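PDB 2WNW: activated BY transcription factor SSRB from Salmonella enterica, which belongs to glycosyl hydrolase family 30 and joins a TIM-barrel domain to a beta-sandwich domain. Local coordinates for residues E234-D239 against K289-E294; D239-G244 against A266-T271. All blocks are in the same frame, centred on the assembly; numbering follows the deposited sequence.

Contact 1: E234-D239 against K289-E294; sequences EIYIWD and KLLFSE
Lys-289, its chain extended beyond CG, crosses the Glu-234 side chain at about a right angle and ends in a salt bridge, NZ to Glu-234 OE2 at 2.8 Å, made on the syn lone pair of the carboxylate. The other oxygen, Glu-234 OE1, accepts the hydroxyl of Tyr-236 from above the carboxylate plane, with OH to OE1 2.7 Å, so both oxygens are gripped. The methylenes of Lys-289 pass the phenol obliquely, CD lying 3.4 Å from Tyr-236 OH. Leu-291, CG anti to its backbone N (chi1 173°), sets CD2 over one face of the Tyr-236 ring in a CH-pi contact 4.0 Å from the centroid. At the other end Ser-293 OG donates to Asp-239 OD1 (2.7 Å), again from above the carboxylate plane. Further out, Lys-138 pairs with Glu-234 and Asp-46 with Lys-289, while Arg-87, Ser-192 and His-268 bind the Asp-239 carboxylate, a buried charge that these donors probably stabilise. The axes of the two short strand segments lie 8.8 Å apart, 66° between their directions, with strand 264-268 between them: the side chains meet inside the closed, eight-stranded parallel barrel, as in a TIM-barrel core.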
ATOM      1  N   GLU A 234     -12.588 -24.379  10.469  1.00 19.85           N
ATOM      2  CA  GLU A 234     -11.477 -23.702   9.807  1.00 17.68           C
ATOM      3  C   GLU A 234     -10.278 -23.801  10.739  1.00 17.41           C
ATOM      4  O   GLU A 234     -10.430 -23.723  11.959  1.00 18.83           O
ATOM      5  CB  GLU A 234     -11.774 -22.216   9.559  1.00 19.52           C
ATOM      6  CG  GLU A 234     -12.953 -21.907   8.650  1.00 20.87           C
ATOM      7  CD  GLU A 234     -12.996 -20.439   8.252  1.00 22.94           C
ATOM      8  OE1 GLU A 234     -12.435 -19.600   8.991  1.00 21.24           O
ATOM      9  OE2 GLU A 234     -13.597 -20.117   7.206  1.00 23.54           O
ATOM     10  N   ILE A 235      -9.091 -23.984  10.171  1.00 16.52           N
ATOM     11  CA  ILE A 235      -7.877 -24.049  10.975  1.00 16.29           C
ATOM     12  C   ILE A 235      -6.881 -23.013  10.465  1.00 15.29           C
ATOM     13  O   ILE A 235      -6.590 -22.950   9.266  1.00 16.10           O
ATOM     14  CB  ILE A 235      -7.216 -25.442  10.922  1.00 16.47           C
ATOM     15  CG1 ILE A 235      -8.144 -26.489  11.551  1.00 18.34           C
ATOM     16  CG2 ILE A 235      -5.889 -25.412  11.678  1.00 16.80           C
ATOM     17  CD1 ILE A 235      -7.576 -27.908  11.536  1.00 17.68           C
ATOM     18  N   TYR A 236      -6.380 -22.194  11.384  1.00 14.94           N
ATOM     19  CA  TYR A 236      -5.409 -21.152  11.058  1.00 15.08           C
ATOM     20  C   TYR A 236      -4.068 -21.468  11.707  1.00 15.92           C
ATOM     21  O   TYR A 236      -4.016 -22.091  12.770  1.00 16.63           O
ATOM     22  CB  TYR A 236      -5.894 -19.789  11.572  1.00 15.29           C
ATOM     23  CG  TYR A 236      -7.099 -19.239  10.847  1.00 16.33           C
ATOM     24  CD1 TYR A 236      -6.949 -18.333   9.795  1.00 16.93           C
ATOM     25  CD2 TYR A 236      -8.384 -19.649  11.189  1.00 16.97           C
ATOM     26  CE1 TYR A 236      -8.058 -17.850   9.099  1.00 17.61           C
ATOM     27  CE2 TYR A 236      -9.499 -19.176  10.502  1.00 17.22           C
ATOM     28  CZ  TYR A 236      -9.328 -18.281   9.460  1.00 18.33           C
ATOM     29  OH  TYR A 236     -10.433 -17.827   8.773  1.00 18.37           O
ATOM     30  N   ILE A 237      -2.986 -21.045  11.055  1.00 15.15           N
ATOM     31  CA  ILE A 237      -1.646 -21.241  11.589  1.00 15.41           C
ATOM     32  C   ILE A 237      -0.982 -19.869  11.760  1.00 16.57           C
ATOM     33  O   ILE A 237      -1.577 -18.843  11.419  1.00 16.60           O
ATOM     34  CB  ILE A 237      -0.779 -22.144  10.673  1.00 16.19           C
ATOM     35  CG1 ILE A 237      -0.715 -21.568   9.258  1.00 14.80           C
ATOM     36  CG2 ILE A 237      -1.354 -23.563  10.653  1.00 17.53           C
ATOM     37  CD1 ILE A 237       0.237 -22.327   8.345  1.00 15.15           C
ATOM     38  N   TRP A 238       0.245 -19.877  12.279  1.00 15.71           N
ATOM     39  CA  TRP A 238       1.049 -18.685  12.570  1.00 16.44           C
ATOM     40  C   TRP A 238       0.512 -18.028  13.838  1.00 16.19           C
ATOM     41  O   TRP A 238       1.079 -18.214  14.910  1.00 17.46           O
ATOM     42  CB  TRP A 238       1.050 -17.673  11.409  1.00 15.71           C
ATOM     43  CG  TRP A 238       1.968 -16.477  11.651  1.00 16.04           C
ATOM     44  CD1 TRP A 238       1.642 -15.155  11.519  1.00 16.81           C
ATOM     45  CD2 TRP A 238       3.350 -16.505  12.058  1.00 17.04           C
ATOM     46  NE1 TRP A 238       2.726 -14.363  11.820  1.00 16.59           N
ATOM     47  CE2 TRP A 238       3.785 -15.163  12.151  1.00 16.72           C
ATOM     48  CE3 TRP A 238       4.260 -17.532  12.352  1.00 18.07           C
ATOM     49  CZ2 TRP A 238       5.091 -14.822  12.526  1.00 16.62           C
ATOM     50  CZ3 TRP A 238       5.557 -17.194  12.724  1.00 17.13           C
ATOM     51  CH2 TRP A 238       5.961 -15.845  12.807  1.00 18.55           C
ATOM     52  N   ASP A 239      -0.576 -17.272  13.719  1.00 16.21           N
ATOM     53  CA  ASP A 239      -1.193 -16.615  14.875  1.00 15.55           C
ATOM     54  C   ASP A 239      -0.127 -15.823  15.637  1.00 16.32           C
ATOM     55  O   ASP A 239      -0.013 -15.918  16.862  1.00 15.86           O
ATOM     56  CB  ASP A 239      -1.824 -17.675  15.793  1.00 16.12           C
ATOM     57  CG  ASP A 239      -2.996 -17.141  16.608  1.00 17.32           C
ATOM     58  OD1 ASP A 239      -3.317 -15.941  16.503  1.00 16.25           O
ATOM     59  OD2 ASP A 239      -3.604 -17.934  17.358  1.00 17.36           O
ATOM     60  N   LYS A 289      -7.350 -17.566   3.821  1.00 19.40           N
ATOM     61  CA  LYS A 289      -7.767 -16.403   4.593  1.00 18.92           C
ATOM     62  C   LYS A 289      -6.631 -15.841   5.434  1.00 18.60           C
ATOM     63  O   LYS A 289      -5.844 -16.590   6.008  1.00 18.89           O
ATOM     64  CB  LYS A 289      -8.954 -16.767   5.487  1.00 19.17           C
ATOM     65  CG  LYS A 289     -10.199 -17.154   4.700  1.00 21.41           C
ATOM     66  CD  LYS A 289     -11.403 -17.369   5.599  1.00 19.74           C
ATOM     67  CE  LYS A 289     -12.651 -17.671   4.780  1.00 20.05           C
ATOM     68  NZ  LYS A 289     -13.858 -17.825   5.652  1.00 19.21           N
ATOM     69  N   LEU A 290      -6.550 -14.513   5.485  1.00 16.88           N
ATOM     70  CA  LEU A 290      -5.524 -13.817   6.256  1.00 16.78           C
ATOM     71  C   LEU A 290      -6.269 -13.028   7.326  1.00 15.38           C
ATOM     72  O   LEU A 290      -6.663 -11.884   7.122  1.00 14.39           O
ATOM     73  CB  LEU A 290      -4.726 -12.886   5.344  1.00 18.32           C
ATOM     74  CG  LEU A 290      -4.078 -13.598   4.149  1.00 20.42           C
ATOM     75  CD1 LEU A 290      -3.398 -12.575   3.245  1.00 20.45           C
ATOM     76  CD2 LEU A 290      -3.071 -14.632   4.641  1.00 22.05           C
ATOM     77  N   LEU A 291      -6.448 -13.669   8.471  1.00 15.82           N
ATOM     78  CA  LEU A 291      -7.201 -13.107   9.583  1.00 15.46           C
ATOM     79  C   LEU A 291      -6.409 -12.364  10.655  1.00 14.44           C
ATOM     80  O   LEU A 291      -5.406 -12.872  11.157  1.00 15.17           O
ATOM     81  CB  LEU A 291      -7.984 -14.246  10.244  1.00 14.80           C
ATOM     82  CG  LEU A 291      -8.749 -14.007  11.545  1.00 14.87           C
ATOM     83  CD1 LEU A 291      -9.948 -13.111  11.280  1.00 13.78           C
ATOM     84  CD2 LEU A 291      -9.195 -15.349  12.115  1.00 14.02           C
ATOM     85  N   PHE A 292      -6.864 -11.163  11.005  1.00 14.79           N
ATOM     86  CA  PHE A 292      -6.219 -10.416  12.083  1.00 14.18           C
ATOM     87  C   PHE A 292      -6.888 -10.999  13.323  1.00 14.63           C
ATOM     88  O   PHE A 292      -8.084 -10.789  13.546  1.00 15.63           O
ATOM     89  CB  PHE A 292      -6.516  -8.918  12.004  1.00 14.41           C
ATOM     90  CG  PHE A 292      -6.013  -8.156  13.195  1.00 14.25           C
ATOM     91  CD1 PHE A 292      -4.655  -7.899  13.349  1.00 13.80           C
ATOM     92  CD2 PHE A 292      -6.887  -7.764  14.205  1.00 14.79           C
ATOM     93  CE1 PHE A 292      -4.171  -7.265  14.501  1.00 15.06           C
ATOM     94  CE2 PHE A 292      -6.412  -7.130  15.359  1.00 16.25           C
ATOM     95  CZ  PHE A 292      -5.046  -6.884  15.501  1.00 14.46           C
ATOM     96  N   SER A 293      -6.126 -11.724  14.133  1.00 15.54           N
ATOM     97  CA  SER A 293      -6.705 -12.384  15.297  1.00 16.21           C
ATOM     98  C   SER A 293      -6.493 -11.774  16.673  1.00 15.60           C
ATOM     99  O   SER A 293      -7.155 -12.183  17.625  1.00 16.50           O
ATOM    100  CB  SER A 293      -6.231 -13.837  15.339  1.00 15.72           C
ATOM    101  OG  SER A 293      -4.823 -13.884  15.485  1.00 13.83           O
ATOM    102  N   GLU A 294      -5.574 -10.827  16.808  1.00 15.55           N
ATOM    103  CA  GLU A 294      -5.351 -10.238  18.121  1.00 15.43           C
ATOM    104  C   GLU A 294      -4.482  -8.990  18.122  1.00 15.73           C
ATOM    105  O   GLU A 294      -3.488  -8.903  17.408  1.00 16.55           O
ATOM    106  CB  GLU A 294      -4.721 -11.265  19.065  1.00 14.63           C
ATOM    107  CG  GLU A 294      -4.662 -10.794  20.510  1.00 15.40           C
ATOM    108  CD  GLU A 294      -3.569 -11.480  21.304  1.00 18.72           C
ATOM    109  OE1 GLU A 294      -3.573 -12.727  21.377  1.00 18.00           O
ATOM    110  OE2 GLU A 294      -2.707 -10.764  21.856  1.00 19.46           O
TER

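Contact 2: D239-G244 against A266-T271; sequences DHDKDG and AFHWYT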
ATOM      1  N   ASP A 239      -0.576 -17.272  13.719  1.00 16.21           N
ATOM      2  CA  ASP A 239      -1.193 -16.615  14.875  1.00 15.55           C
ATOM      3  C   ASP A 239      -0.127 -15.823  15.637  1.00 16.32           C
ATOM      4  O   ASP A 239      -0.013 -15.918  16.862  1.00 15.86           O
ATOM      5  CB  ASP A 239      -1.824 -17.675  15.793  1.00 16.12           C
ATOM      6  CG  ASP A 239      -2.996 -17.141  16.608  1.00 17.32           C
ATOM      7  OD1 ASP A 239      -3.317 -15.941  16.503  1.00 16.25           O
ATOM      8  OD2 ASP A 239      -3.604 -17.934  17.358  1.00 17.36           O
ATOM      9  N   HIS A 240       0.655 -15.044  14.897  1.00 15.68           N
ATOM     10  CA  HIS A 240       1.723 -14.248  15.482  1.00 15.60           C
ATOM     11  C   HIS A 240       1.842 -12.938  14.698  1.00 16.50           C
ATOM     12  O   HIS A 240       1.005 -12.644  13.839  1.00 14.85           O
ATOM     13  CB  HIS A 240       3.027 -15.056  15.451  1.00 14.72           C
ATOM     14  CG  HIS A 240       4.110 -14.509  16.331  1.00 14.62           C
ATOM     15  ND1 HIS A 240       3.871 -14.020  17.599  1.00 16.09           N
ATOM     16  CD2 HIS A 240       5.449 -14.417  16.145  1.00 15.40           C
ATOM     17  CE1 HIS A 240       5.010 -13.653  18.154  1.00 15.19           C
ATOM     18  NE2 HIS A 240       5.985 -13.885  17.292  1.00 16.04           N
ATOM     19  N   ASP A 241       2.876 -12.154  14.976  1.00 15.16           N
ATOM     20  CA  ASP A 241       3.036 -10.857  14.316  1.00 16.06           C
ATOM     21  C   ASP A 241       3.258 -10.875  12.803  1.00 15.95           C
ATOM     22  O   ASP A 241       3.728 -11.855  12.240  1.00 15.39           O
ATOM     23  CB  ASP A 241       4.139 -10.079  15.025  1.00 16.02           C
ATOM     24  CG  ASP A 241       3.936 -10.056  16.525  1.00 18.16           C
ATOM     25  OD1 ASP A 241       2.810  -9.730  16.960  1.00 17.63           O
ATOM     26  OD2 ASP A 241       4.888 -10.367  17.270  1.00 19.20           O
ATOM     27  N   LYS A 242       2.928  -9.762  12.156  1.00 15.52           N
ATOM     28  CA  LYS A 242       3.029  -9.658  10.705  1.00 14.91           C
ATOM     29  C   LYS A 242       4.419  -9.694  10.066  1.00 14.97           C
ATOM     30  O   LYS A 242       4.536  -9.955   8.868  1.00 15.79           O
ATOM     31  CB  LYS A 242       2.263  -8.411  10.242  1.00 15.02           C
ATOM     32  CG  LYS A 242       0.754  -8.546  10.436  1.00 13.21           C
ATOM     33  CD  LYS A 242      -0.005  -7.310   9.956  1.00 14.30           C
ATOM     34  CE  LYS A 242      -0.020  -6.222  11.015  1.00 12.85           C
ATOM     35  NZ  LYS A 242      -0.652  -4.973  10.494  1.00 11.49           N
ATOM     36  N   ASP A 243       5.468  -9.456  10.846  1.00 14.90           N
ATOM     37  CA  ASP A 243       6.824  -9.463  10.295  1.00 14.49           C
ATOM     38  C   ASP A 243       7.310 -10.834   9.799  1.00 15.60           C
ATOM     39  O   ASP A 243       8.186 -10.905   8.937  1.00 16.34           O
ATOM     40  CB  ASP A 243       7.804  -8.907  11.329  1.00 15.20           C
ATOM     41  CG  ASP A 243       7.897  -9.776  12.563  1.00 16.11           C
ATOM     42  OD1 ASP A 243       8.796 -10.644  12.616  1.00 18.06           O
ATOM     43  OD2 ASP A 243       7.061  -9.599  13.473  1.00 16.76           O
ATOM     44  N   GLY A 244       6.742 -11.916  10.327  1.00 16.40           N
ATOM     45  CA  GLY A 244       7.171 -13.244   9.905  1.00 16.82           C
ATOM     46  C   GLY A 244       6.142 -13.993   9.078  1.00 17.23           C
ATOM     47  O   GLY A 244       6.266 -15.198   8.838  1.00 16.63           O
ATOM     48  N   ALA A 266      -3.427 -16.592  10.771  1.00 14.42           N
ATOM     49  CA  ALA A 266      -3.934 -15.558  11.661  1.00 14.22           C
ATOM     50  C   ALA A 266      -2.714 -14.715  12.012  1.00 14.61           C
ATOM     51  O   ALA A 266      -1.594 -15.217  12.001  1.00 15.14           O
ATOM     52  CB  ALA A 266      -4.522 -16.184  12.911  1.00 14.10           C
ATOM     53  N   PHE A 267      -2.911 -13.434  12.305  1.00 13.73           N
ATOM     54  CA  PHE A 267      -1.776 -12.593  12.660  1.00 14.50           C
ATOM     55  C   PHE A 267      -2.135 -11.509  13.661  1.00 14.57           C
ATOM     56  O   PHE A 267      -3.306 -11.167  13.832  1.00 14.12           O
ATOM     57  CB  PHE A 267      -1.140 -11.968  11.410  1.00 13.44           C
ATOM     58  CG  PHE A 267      -2.104 -11.197  10.550  1.00 15.99           C
ATOM     59  CD1 PHE A 267      -2.716 -11.798   9.455  1.00 17.12           C
ATOM     60  CD2 PHE A 267      -2.404  -9.869  10.840  1.00 16.08           C
ATOM     61  CE1 PHE A 267      -3.613 -11.087   8.656  1.00 17.94           C
ATOM     62  CE2 PHE A 267      -3.301  -9.147  10.048  1.00 18.20           C
ATOM     63  CZ  PHE A 267      -3.904  -9.761   8.955  1.00 17.83           C
ATOM     64  N   HIS A 268      -1.108 -10.987  14.325  1.00 14.76           N
ATOM     65  CA  HIS A 268      -1.255  -9.945  15.336  1.00 13.95           C
ATOM     66  C   HIS A 268      -0.522  -8.692  14.855  1.00 14.94           C
ATOM     67  O   HIS A 268       0.101  -8.706  13.790  1.00 14.16           O
ATOM     68  CB  HIS A 268      -0.660 -10.428  16.665  1.00 14.82           C
ATOM     69  CG  HIS A 268      -1.210 -11.742  17.136  1.00 15.09           C
ATOM     70  ND1 HIS A 268      -0.675 -12.431  18.204  1.00 15.49           N
ATOM     71  CD2 HIS A 268      -2.241 -12.494  16.682  1.00 14.32           C
ATOM     72  CE1 HIS A 268      -1.351 -13.552  18.387  1.00 16.19           C
ATOM     73  NE2 HIS A 268      -2.308 -13.615  17.476  1.00 16.58           N
ATOM     74  N   TRP A 269      -0.572  -7.619  15.642  1.00 14.07           N
ATOM     75  CA  TRP A 269       0.064  -6.367  15.232  1.00 15.11           C
ATOM     76  C   TRP A 269       1.202  -5.870  16.112  1.00 14.48           C
ATOM     77  O   TRP A 269       1.662  -4.745  15.946  1.00 15.42           O
ATOM     78  CB  TRP A 269      -0.992  -5.253  15.147  1.00 15.21           C
ATOM     79  CG  TRP A 269      -1.525  -4.745  16.486  1.00 15.04           C
ATOM     80  CD1 TRP A 269      -0.900  -4.799  17.706  1.00 16.92           C
ATOM     81  CD2 TRP A 269      -2.747  -4.021  16.702  1.00 14.33           C
ATOM     82  NE1 TRP A 269      -1.652  -4.149  18.660  1.00 15.74           N
ATOM     83  CE2 TRP A 269      -2.790  -3.662  18.070  1.00 15.38           C
ATOM     84  CE3 TRP A 269      -3.808  -3.635  15.868  1.00 13.84           C
ATOM     85  CZ2 TRP A 269      -3.853  -2.936  18.626  1.00 13.55           C
ATOM     86  CZ3 TRP A 269      -4.870  -2.909  16.425  1.00 14.27           C
ATOM     87  CH2 TRP A 269      -4.879  -2.571  17.787  1.00 14.44           C
ATOM     88  N   TYR A 270       1.677  -6.704  17.027  1.00 16.53           N
ATOM     89  CA  TYR A 270       2.696  -6.262  17.970  1.00 16.53           C
ATOM     90  C   TYR A 270       4.068  -5.816  17.465  1.00 16.96           C
ATOM     91  O   TYR A 270       4.839  -5.251  18.239  1.00 17.87           O
ATOM     92  CB  TYR A 270       2.835  -7.307  19.082  1.00 16.24           C
ATOM     93  CG  TYR A 270       1.513  -7.567  19.789  1.00 16.63           C
ATOM     94  CD1 TYR A 270       0.873  -8.801  19.686  1.00 17.33           C
ATOM     95  CD2 TYR A 270       0.886  -6.563  20.529  1.00 17.10           C
ATOM     96  CE1 TYR A 270      -0.362  -9.030  20.304  1.00 16.91           C
ATOM     97  CE2 TYR A 270      -0.346  -6.781  21.149  1.00 17.26           C
ATOM     98  CZ  TYR A 270      -0.964  -8.018  21.030  1.00 17.22           C
ATOM     99  OH  TYR A 270      -2.180  -8.236  21.635  1.00 16.84           O
ATOM    100  N   THR A 271       4.381  -6.047  16.191  1.00 14.73           N
ATOM    101  CA  THR A 271       5.668  -5.595  15.659  1.00 15.78           C
ATOM    102  C   THR A 271       5.503  -4.513  14.583  1.00 16.53           C
ATOM    103  O   THR A 271       6.445  -4.188  13.861  1.00 16.34           O
ATOM    104  CB  THR A 271       6.510  -6.755  15.076  1.00 14.42           C
ATOM    105  OG1 THR A 271       5.788  -7.407  14.026  1.00 14.33           O
ATOM    106  CG2 THR A 271       6.857  -7.762  16.175  1.00 14.86           C
TER
HETATM  107  O   HOH W   1       3.194  -6.872  13.368  1.00 14.83           O
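Asp-239 opens the loop with a weak backbone bond, its N 2.9 Å from Ala-266 O. Its carboxylate OD1 also takes the imidazole of His-268, NE2 to OD1 at 2.7 Å; the donor stands above the carboxylate plane, and ring and carboxylate planes are 79° apart. The backbone from Asp-239 to His-240 covers one face of that ring, so the imidazole is held both by its tip and by its flat side. Next, His-240 O receives His-268 N, 2.7 Å away and fairly straight at 153°, though from above the carbonyl plane; Phe-267 CA adds a C-H contact to the same His-240 O at 3.0 Å. Asp-241 turns its carboxylate toward the bend after the strand, where OD1 makes a weak bond with Tyr-270 N (3.2 Å) and lies at the edge of the tyrosine ring. Lys-242 bends at chi3 (-83°): CG rests 3.4 Å from Phe-267 CD2, and CD follows along the same side of the ring toward CE2. Its ammonium runs on to a salt bridge with Asp-316. Asp-243 accepts Thr-271 OG1 at 2.6 Å on the anti lone pair of OD2, and Cys-30 of the second subunit packs on both residues. A water molecule donates to Thr-271 OG1 and accepts Lys-242 N, bridging Lys-242 and the turn at Thr-271. The contact thus lies at the C-terminal ends of barrel strands 234-239 and 264-268, where the first segment leads into helix 245-252, with Ser-293 and Glu-294 of strand 289-294 against His-268, helix 275-284 beside Lys-242 and Phe-267, and helix 305-322 against Phe-267 and Trp-269.

Along the chain the segments run 234-239, 239-244, 266-271 and 289-294, so contact 2 is nested within the loop that contact 1 closes. Their centres lie 10 Å apart in one barrel sheet, where strand 264-268 is the direct neighbour of both 234-239 and 289-294. Contact 1 reaches across part of the barrel interior, whereas contact 2 lies at the C-terminal mouth, the end at which TIM-barrel enzymes carry their active sites. Asp-239 belongs to both. Phe-267 N and Leu-291 O join the neighbouring strands, and Tyr-270 OH reaches Glu-294 OE2. A glycerol, probably from the crystallisation liquor, hydrogen-bonds Glu-294 OE2 and lies about 4 Å from the His-268 side chain, consistent with a pocket here.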